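Local coordinates for MoeE5 (Streptomyces viridosporus ATCC 14672, PDB 6KVC), which probably interconverts UDP-glucuronate and its galacto epimer at C4, using bound NAD+, as a step in moenomycin biosynthesis, at residues T223-F228 against G257-V262; S137-G142 against S158-T163. All coordinates share one frame; numbering follows the deposited sequence.

Contact 1: T223-F228 against G257-V262; sequences TQLRDF and GSAVSV. With UPG (uridine-5'-diphosphate-glucose), chain C.
L225-D227 and A259-S261 pair as antiparallel strands, their axes 145° apart, on the substrate side of a Rossmann-type epimerase fold. R226 and V260 form the hydrogen-bonded pair: R226 N donates to V260 O at 3.0 Å, and V260 N returns the bond to R226 O at 2.9 Å. The ladder runs on into the next helix, since V262 N reaches Q224 O at 3.0 Å. On one face, L225 CB rests against A259 CB at 3.9 Å while its CD2 branch lies along S261; the hydroxyl of S261 turns to E264 N as the N-cap of helix 262-273. Q224 folds CG between its backbone N and carbonyl carbon (chi1 56°), which lays CG at 3.6 Å from V262 CG2 and brings NE2 near the ribose. There NE2 makes weak hydrogen bonds to UPG O2C and O3C, besides one to Y219 O. R226 points from the other face of the sheet to the diphosphate: its NE meets UPG O2B in the guanidinium plane, 2.7 Å away and nearly straight at 163°, with O3C over one face of the group. NH1 is tied back to L225 O at 2.8 Å and also to V289 O, fixing the rotation of the plane. D227 OD1 holds T256 OG1, and OD2 accepts from G257 N at 2.8 Å, syn but tilted out of the carboxylate plane.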
loop_
_atom_site.group_PDB
_atom_site.type_symbol
_atom_site.label_atom_id
_atom_site.label_comp_id
_atom_site.label_asym_id
_atom_site.label_seq_id
_atom_site.Cartn_x
_atom_site.Cartn_y
_atom_site.Cartn_z
ATOM N N THR A 223 1.113 -25.713 14.396
ATOM C CA THR A 223 0.754 -26.327 13.112
ATOM C C THR A 223 0.848 -25.348 11.943
ATOM O O THR A 223 0.744 -25.790 10.794
ATOM C CB THR A 223 -0.667 -26.926 13.122
ATOM O OG1 THR A 223 -1.626 -25.884 13.375
ATOM C CG2 THR A 223 -0.754 -28.055 14.198
ATOM N N GLN A 224 1.091 -24.064 12.219
ATOM C CA GLN A 224 1.322 -23.112 11.147
ATOM C C GLN A 224 2.506 -23.537 10.286
ATOM O O GLN A 224 3.457 -24.167 10.759
ATOM C CB GLN A 224 1.578 -21.706 11.721
ATOM C CG GLN A 224 2.718 -21.673 12.704
ATOM C CD GLN A 224 2.275 -21.533 14.127
ATOM O OE1 GLN A 224 1.566 -22.397 14.659
ATOM N NE2 GLN A 224 2.714 -20.427 14.783
ATOM N N LEU A 225 2.453 -23.173 9.004
ATOM C CA LEU A 225 3.469 -23.618 8.049
ATOM C C LEU A 225 4.173 -22.414 7.442
ATOM O O LEU A 225 3.560 -21.364 7.231
ATOM C CB LEU A 225 2.872 -24.424 6.884
ATOM C CG LEU A 225 1.968 -25.633 7.212
ATOM C CD1 LEU A 225 0.924 -25.645 6.103
ATOM C CD2 LEU A 225 2.814 -26.843 7.059
ATOM N N ARG A 226 5.454 -22.588 7.125
ATOM C CA ARG A 226 6.170 -21.564 6.368
ATOM C C ARG A 226 6.980 -22.203 5.257
ATOM O O ARG A 226 7.535 -23.300 5.411
ATOM C CB ARG A 226 7.139 -20.748 7.239
ATOM C CG ARG A 226 6.505 -19.867 8.304
ATOM C CD ARG A 226 5.872 -18.694 7.601
ATOM N NE ARG A 226 5.210 -17.750 8.542
ATOM C CZ ARG A 226 3.915 -17.832 8.888
ATOM N NH1 ARG A 226 3.132 -18.873 8.508
ATOM N NH2 ARG A 226 3.392 -16.865 9.668
ATOM N N ASP A 227 7.079 -21.461 4.144
ATOM C CA ASP A 227 8.040 -21.747 3.071
ATOM C C ASP A 227 9.340 -21.082 3.503
ATOM O O ASP A 227 9.501 -19.857 3.389
ATOM C CB ASP A 227 7.490 -21.209 1.749
ATOM C CG ASP A 227 8.374 -21.526 0.544
ATOM O OD1 ASP A 227 9.616 -21.767 0.697
ATOM O OD2 ASP A 227 7.832 -21.501 -0.596
ATOM N N PHE A 228 10.251 -21.869 4.077
ATOM C CA PHE A 228 11.518 -21.331 4.597
ATOM C C PHE A 228 12.579 -21.391 3.515
ATOM O O PHE A 228 12.842 -22.461 2.940
ATOM C CB PHE A 228 12.037 -22.144 5.780
ATOM C CG PHE A 228 11.203 -22.071 7.014
ATOM C CD1 PHE A 228 11.214 -20.942 7.822
ATOM C CD2 PHE A 228 10.415 -23.139 7.376
ATOM C CE1 PHE A 228 10.468 -20.897 9.027
ATOM C CE2 PHE A 228 9.648 -23.120 8.543
ATOM C CZ PHE A 228 9.677 -22.017 9.402
ATOM N N GLY A 257 8.810 -23.281 -2.494
ATOM C CA GLY A 257 7.597 -24.003 -2.834
ATOM C C GLY A 257 7.268 -25.172 -1.918
ATOM O O GLY A 257 6.282 -25.888 -2.177
ATOM N N SER A 258 8.053 -25.377 -0.866
ATOM C CA SER A 258 7.851 -26.430 0.115
ATOM C C SER A 258 7.575 -25.776 1.459
ATOM O O SER A 258 8.408 -25.005 1.950
ATOM C CB SER A 258 9.089 -27.321 0.223
ATOM O OG SER A 258 9.245 -28.044 -0.996
ATOM N N ALA A 259 6.441 -26.101 2.066
ATOM C CA ALA A 259 6.147 -25.564 3.390
ATOM C C ALA A 259 6.364 -26.603 4.491
ATOM O O ALA A 259 6.114 -27.800 4.308
ATOM C CB ALA A 259 4.718 -25.041 3.452
ATOM N N VAL A 260 6.836 -26.127 5.643
ATOM C CA VAL A 260 7.141 -26.978 6.798
ATOM C C VAL A 260 6.509 -26.352 8.020
ATOM O O VAL A 260 6.554 -25.125 8.191
ATOM C CB VAL A 260 8.661 -27.111 7.000
ATOM C CG1 VAL A 260 8.953 -27.994 8.215
ATOM C CG2 VAL A 260 9.312 -27.653 5.744
ATOM N N SER A 261 5.969 -27.182 8.916
ATOM C CA SER A 261 5.320 -26.587 10.077
ATOM C C SER A 261 6.325 -26.218 11.174
ATOM O O SER A 261 7.434 -26.744 11.229
ATOM C CB SER A 261 4.298 -27.526 10.707
ATOM O OG SER A 261 4.962 -28.654 11.303
ATOM N N VAL A 262 5.898 -25.309 12.054
ATOM C CA VAL A 262 6.730 -24.917 13.191
ATOM C C VAL A 262 7.070 -26.152 14.031
ATOM O O VAL A 262 8.231 -26.374 14.388
ATOM C CB VAL A 262 6.019 -23.826 14.017
ATOM C CG1 VAL A 262 6.559 -23.720 15.453
ATOM C CG2 VAL A 262 6.203 -22.456 13.289
HETATM N N1 UPG C . 6.955 -17.941 15.838
HETATM C C2 UPG C . 6.778 -18.558 17.159
HETATM N N3 UPG C . 7.629 -18.008 18.199
HETATM C C4 UPG C . 8.575 -16.950 18.024
HETATM C C5 UPG C . 8.733 -16.321 16.693
HETATM C C6 UPG C . 7.888 -16.868 15.642
HETATM O O2 UPG C . 6.029 -19.459 17.304
HETATM O O4 UPG C . 9.245 -16.567 18.942
HETATM C C1C UPG C . 6.154 -18.419 14.733
HETATM C C2C UPG C . 5.474 -17.419 14.083
HETATM O O2C UPG C . 4.122 -17.360 14.598
HETATM C C3C UPG C . 5.456 -17.940 12.534
HETATM C C4C UPG C . 6.651 -18.638 12.338
HETATM O O4C UPG C . 7.204 -18.926 13.711
HETATM O O3C UPG C . 4.365 -18.855 12.376
HETATM C C5C UPG C . 7.756 -17.855 11.657
HETATM O O5C UPG C . 8.019 -16.682 12.421
HETATM P PA UPG C . 9.328 -15.802 11.985
HETATM O O1A UPG C . 9.376 -14.686 12.979
HETATM O O2A UPG C . 10.535 -16.635 11.739
HETATM O O3A UPG C . 8.983 -15.237 10.478
HETATM P PB UPG C . 7.544 -14.597 9.978
HETATM O O1B UPG C . 6.808 -13.934 11.057
HETATM O O2B UPG C . 6.779 -15.579 9.150
HETATM O O3B UPG C . 8.160 -13.383 9.068
HETATM C "C1'" UPG C . 9.255 -13.577 8.236
HETATM C "C2'" UPG C . 9.935 -12.238 8.086
HETATM C "C3'" UPG C . 8.954 -11.237 7.532
HETATM C "C4'" UPG C . 8.459 -11.726 6.194
HETATM C "C5'" UPG C . 7.783 -13.057 6.416
HETATM C "C6'" UPG C . 7.185 -13.635 5.166
HETATM O "O2'" UPG C . 10.319 -11.819 9.424
HETATM O "O3'" UPG C . 9.669 -9.999 7.312
HETATM O "O4'" UPG C . 7.421 -10.886 5.674
HETATM O "O5'" UPG C . 8.834 -13.999 6.891
HETATM O "O6'" UPG C . 8.218 -13.889 4.296
HETATM O O HOH W 1 11.112 -24.726 2.916
#

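Contact 2: S137-G142 against S158-T163; sequences SSSVYG and SPYGVT. With UPG (uridine-5'-diphosphate-glucose), chain C.
S139 meets G161 at close quarters: its OG lies 3.1 Å from G161 CA, an approach possible because the glycine carries no side chain on that flank. The same hydroxyl sits obliquely to the Y160 ring, 3.7 Å from CD2. With OG anti to the backbone N (chi1 -175°), S139 directs its hydroxyl at the backbone of G161. No direct hydrogen bond crosses here; one water links the hydroxyls instead, 2.9 Å from S158 OG and only weakly bonded to S139 OG. The glucose of UPG lies beside this junction. Its O4' is in the plane of the Y160 ring at the edge, 3.1 Å from CE2, and pairs with S137 OG at a distance too short to be trusted. O6' donates weakly to S138 OG. Y160 OH bonds to NAD O2D, and Y160 and K164 together supply the YxxxK spacing of the short-chain dehydrogenase family. In the second shell, S137 OG accepts from S139 N at 2.8 Å (170°), an ST turn that shapes the serine run. S158 OG accepts from G161 N at 3.1 Å (167°), an N-cap that sets the start of the helix. Outward, Y160 leans on Y109 of helix 106-127, S138 on F190 of strand 183-193, and V162 of helix 159-175 packs on A166 of the second subunit.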
loop_
_atom_site.group_PDB
_atom_site.type_symbol
_atom_site.label_atom_id
_atom_site.label_comp_id
_atom_site.label_asym_id
_atom_site.label_seq_id
_atom_site.Cartn_x
_atom_site.Cartn_y
_atom_site.Cartn_z
ATOM N N SER A 137 7.880 -8.812 0.103
ATOM C CA SER A 137 7.652 -9.904 1.052
ATOM C C SER A 137 6.440 -10.725 0.629
ATOM O O SER A 137 5.452 -10.191 0.113
ATOM C CB SER A 137 7.394 -9.355 2.472
ATOM O OG SER A 137 7.056 -10.460 3.322
ATOM N N SER A 138 6.496 -12.026 0.912
ATOM C CA SER A 138 5.291 -12.834 0.847
ATOM C C SER A 138 4.161 -12.319 1.746
ATOM O O SER A 138 3.004 -12.729 1.578
ATOM C CB SER A 138 5.612 -14.291 1.231
ATOM O OG SER A 138 5.998 -14.386 2.607
ATOM N N SER A 139 4.463 -11.432 2.711
ATOM C CA SER A 139 3.448 -10.878 3.571
ATOM C C SER A 139 2.387 -10.125 2.801
ATOM O O SER A 139 1.327 -9.834 3.371
ATOM C CB SER A 139 4.131 -9.893 4.538
ATOM O OG SER A 139 3.235 -9.407 5.469
ATOM N N VAL A 140 2.672 -9.742 1.549
ATOM C CA VAL A 140 1.635 -9.028 0.804
ATOM C C VAL A 140 0.462 -9.930 0.484
ATOM O O VAL A 140 -0.622 -9.434 0.219
ATOM C CB VAL A 140 2.176 -8.379 -0.500
ATOM C CG1 VAL A 140 3.403 -7.455 -0.217
ATOM C CG2 VAL A 140 2.512 -9.464 -1.579
ATOM N N TYR A 141 0.651 -11.253 0.502
ATOM C CA TYR A 141 -0.440 -12.174 0.160
ATOM C C TYR A 141 -1.425 -12.353 1.291
ATOM O O TYR A 141 -2.572 -12.691 1.031
ATOM C CB TYR A 141 0.124 -13.554 -0.226
ATOM C CG TYR A 141 0.943 -13.494 -1.497
ATOM C CD1 TYR A 141 0.371 -13.060 -2.688
ATOM C CD2 TYR A 141 2.300 -13.784 -1.482
ATOM C CE1 TYR A 141 1.115 -13.007 -3.862
ATOM C CE2 TYR A 141 3.073 -13.714 -2.652
ATOM C CZ TYR A 141 2.462 -13.332 -3.835
ATOM O OH TYR A 141 3.190 -13.252 -4.986
ATOM N N GLY A 142 -0.995 -12.187 2.528
ATOM C CA GLY A 142 -1.898 -12.402 3.624
ATOM C C GLY A 142 -2.180 -13.887 3.742
ATOM O O GLY A 142 -1.331 -14.747 3.438
ATOM N N SER A 158 -1.281 -7.932 8.078
ATOM C CA SER A 158 -0.618 -7.137 9.109
ATOM C C SER A 158 -0.294 -5.765 8.556
ATOM O O SER A 158 -0.131 -5.584 7.338
ATOM C CB SER A 158 0.687 -7.794 9.609
ATOM O OG SER A 158 1.580 -7.957 8.508
ATOM N N PRO A 159 -0.125 -4.775 9.421
ATOM C CA PRO A 159 0.357 -3.468 8.916
ATOM C C PRO A 159 1.726 -3.554 8.283
ATOM O O PRO A 159 1.979 -2.832 7.312
ATOM C CB PRO A 159 0.348 -2.573 10.172
ATOM C CG PRO A 159 -0.754 -3.225 11.029
ATOM C CD PRO A 159 -0.551 -4.718 10.831
ATOM N N TYR A 160 2.598 -4.457 8.752
ATOM C CA TYR A 160 3.879 -4.673 8.086
ATOM C C TYR A 160 3.681 -5.057 6.623
ATOM O O TYR A 160 4.316 -4.481 5.734
ATOM C CB TYR A 160 4.672 -5.778 8.805
ATOM C CG TYR A 160 5.838 -6.279 8.008
ATOM C CD1 TYR A 160 6.978 -5.495 7.806
ATOM C CD2 TYR A 160 5.821 -7.565 7.464
ATOM C CE1 TYR A 160 8.064 -5.951 7.040
ATOM C CE2 TYR A 160 6.919 -8.058 6.701
ATOM C CZ TYR A 160 8.014 -7.251 6.508
ATOM O OH TYR A 160 9.073 -7.749 5.814
ATOM N N GLY A 161 2.827 -6.055 6.372
ATOM C CA GLY A 161 2.564 -6.442 4.999
ATOM C C GLY A 161 2.036 -5.278 4.165
ATOM O O GLY A 161 2.359 -5.169 2.978
ATOM N N VAL A 162 1.164 -4.432 4.761
ATOM C CA VAL A 162 0.725 -3.225 4.048
ATOM C C VAL A 162 1.911 -2.346 3.683
ATOM O O VAL A 162 2.001 -1.859 2.545
ATOM C CB VAL A 162 -0.293 -2.427 4.865
ATOM C CG1 VAL A 162 -0.687 -1.138 4.063
ATOM C CG2 VAL A 162 -1.535 -3.324 5.092
ATOM N N THR A 163 2.851 -2.155 4.611
ATOM C CA THR A 163 3.994 -1.298 4.263
ATOM C C THR A 163 4.882 -1.900 3.178
ATOM O O THR A 163 5.429 -1.149 2.358
ATOM C CB THR A 163 4.863 -0.938 5.495
ATOM O OG1 THR A 163 5.570 -2.088 6.028
ATOM C CG2 THR A 163 4.001 -0.272 6.586
HETATM N N1 UPG C . 6.955 -17.941 15.838
HETATM C C2 UPG C . 6.778 -18.558 17.159
HETATM N N3 UPG C . 7.629 -18.008 18.199
HETATM C C4 UPG C . 8.575 -16.950 18.024
HETATM C C5 UPG C . 8.733 -16.321 16.693
HETATM C C6 UPG C . 7.888 -16.868 15.642
HETATM O O2 UPG C . 6.029 -19.459 17.304
HETATM O O4 UPG C . 9.245 -16.567 18.942
HETATM C C1C UPG C . 6.154 -18.419 14.733
HETATM C C2C UPG C . 5.474 -17.419 14.083
HETATM O O2C UPG C . 4.122 -17.360 14.598
HETATM C C3C UPG C . 5.456 -17.940 12.534
HETATM C C4C UPG C . 6.651 -18.638 12.338
HETATM O O4C UPG C . 7.204 -18.926 13.711
HETATM O O3C UPG C . 4.365 -18.855 12.376
HETATM C C5C UPG C . 7.756 -17.855 11.657
HETATM O O5C UPG C . 8.019 -16.682 12.421
HETATM P PA UPG C . 9.328 -15.802 11.985
HETATM O O1A UPG C . 9.376 -14.686 12.979
HETATM O O2A UPG C . 10.535 -16.635 11.739
HETATM O O3A UPG C . 8.983 -15.237 10.478
HETATM P PB UPG C . 7.544 -14.597 9.978
HETATM O O1B UPG C . 6.808 -13.934 11.057
HETATM O O2B UPG C . 6.779 -15.579 9.150
HETATM O O3B UPG C . 8.160 -13.383 9.068
HETATM C "C1'" UPG C . 9.255 -13.577 8.236
HETATM C "C2'" UPG C . 9.935 -12.238 8.086
HETATM C "C3'" UPG C . 8.954 -11.237 7.532
HETATM C "C4'" UPG C . 8.459 -11.726 6.194
HETATM C "C5'" UPG C . 7.783 -13.057 6.416
HETATM C "C6'" UPG C . 7.185 -13.635 5.166
HETATM O "O2'" UPG C . 10.319 -11.819 9.424
HETATM O "O3'" UPG C . 9.669 -9.999 7.312
HETATM O "O4'" UPG C . 7.421 -10.886 5.674
HETATM O "O5'" UPG C . 8.834 -13.999 6.891
HETATM O "O6'" UPG C . 8.218 -13.889 4.296
HETATM O O HOH W 2 1.393 -10.778 8.029
#

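How the contacts relate
From the N terminus, contact 2 comes first: strand 131-137 runs out into its serine turn, and 15 residues without helix or strand separate this from the start of helix 159-175, so the contact closes that loop. Contact 1 follows after strand 183-193 and closes a longer excursion of 28 residues that holds helix 231-242 and strand 250-254. The two are in series, neither nested nor crossed. The centres of contact 1 and contact 2 lie about 17 Å apart, and the two do not touch. UPG bridges them: contact 2 meets its glucose end, contact 1 its ribose and glucose-side phosphate, joining the NAD-binding core to the substrate-side strands.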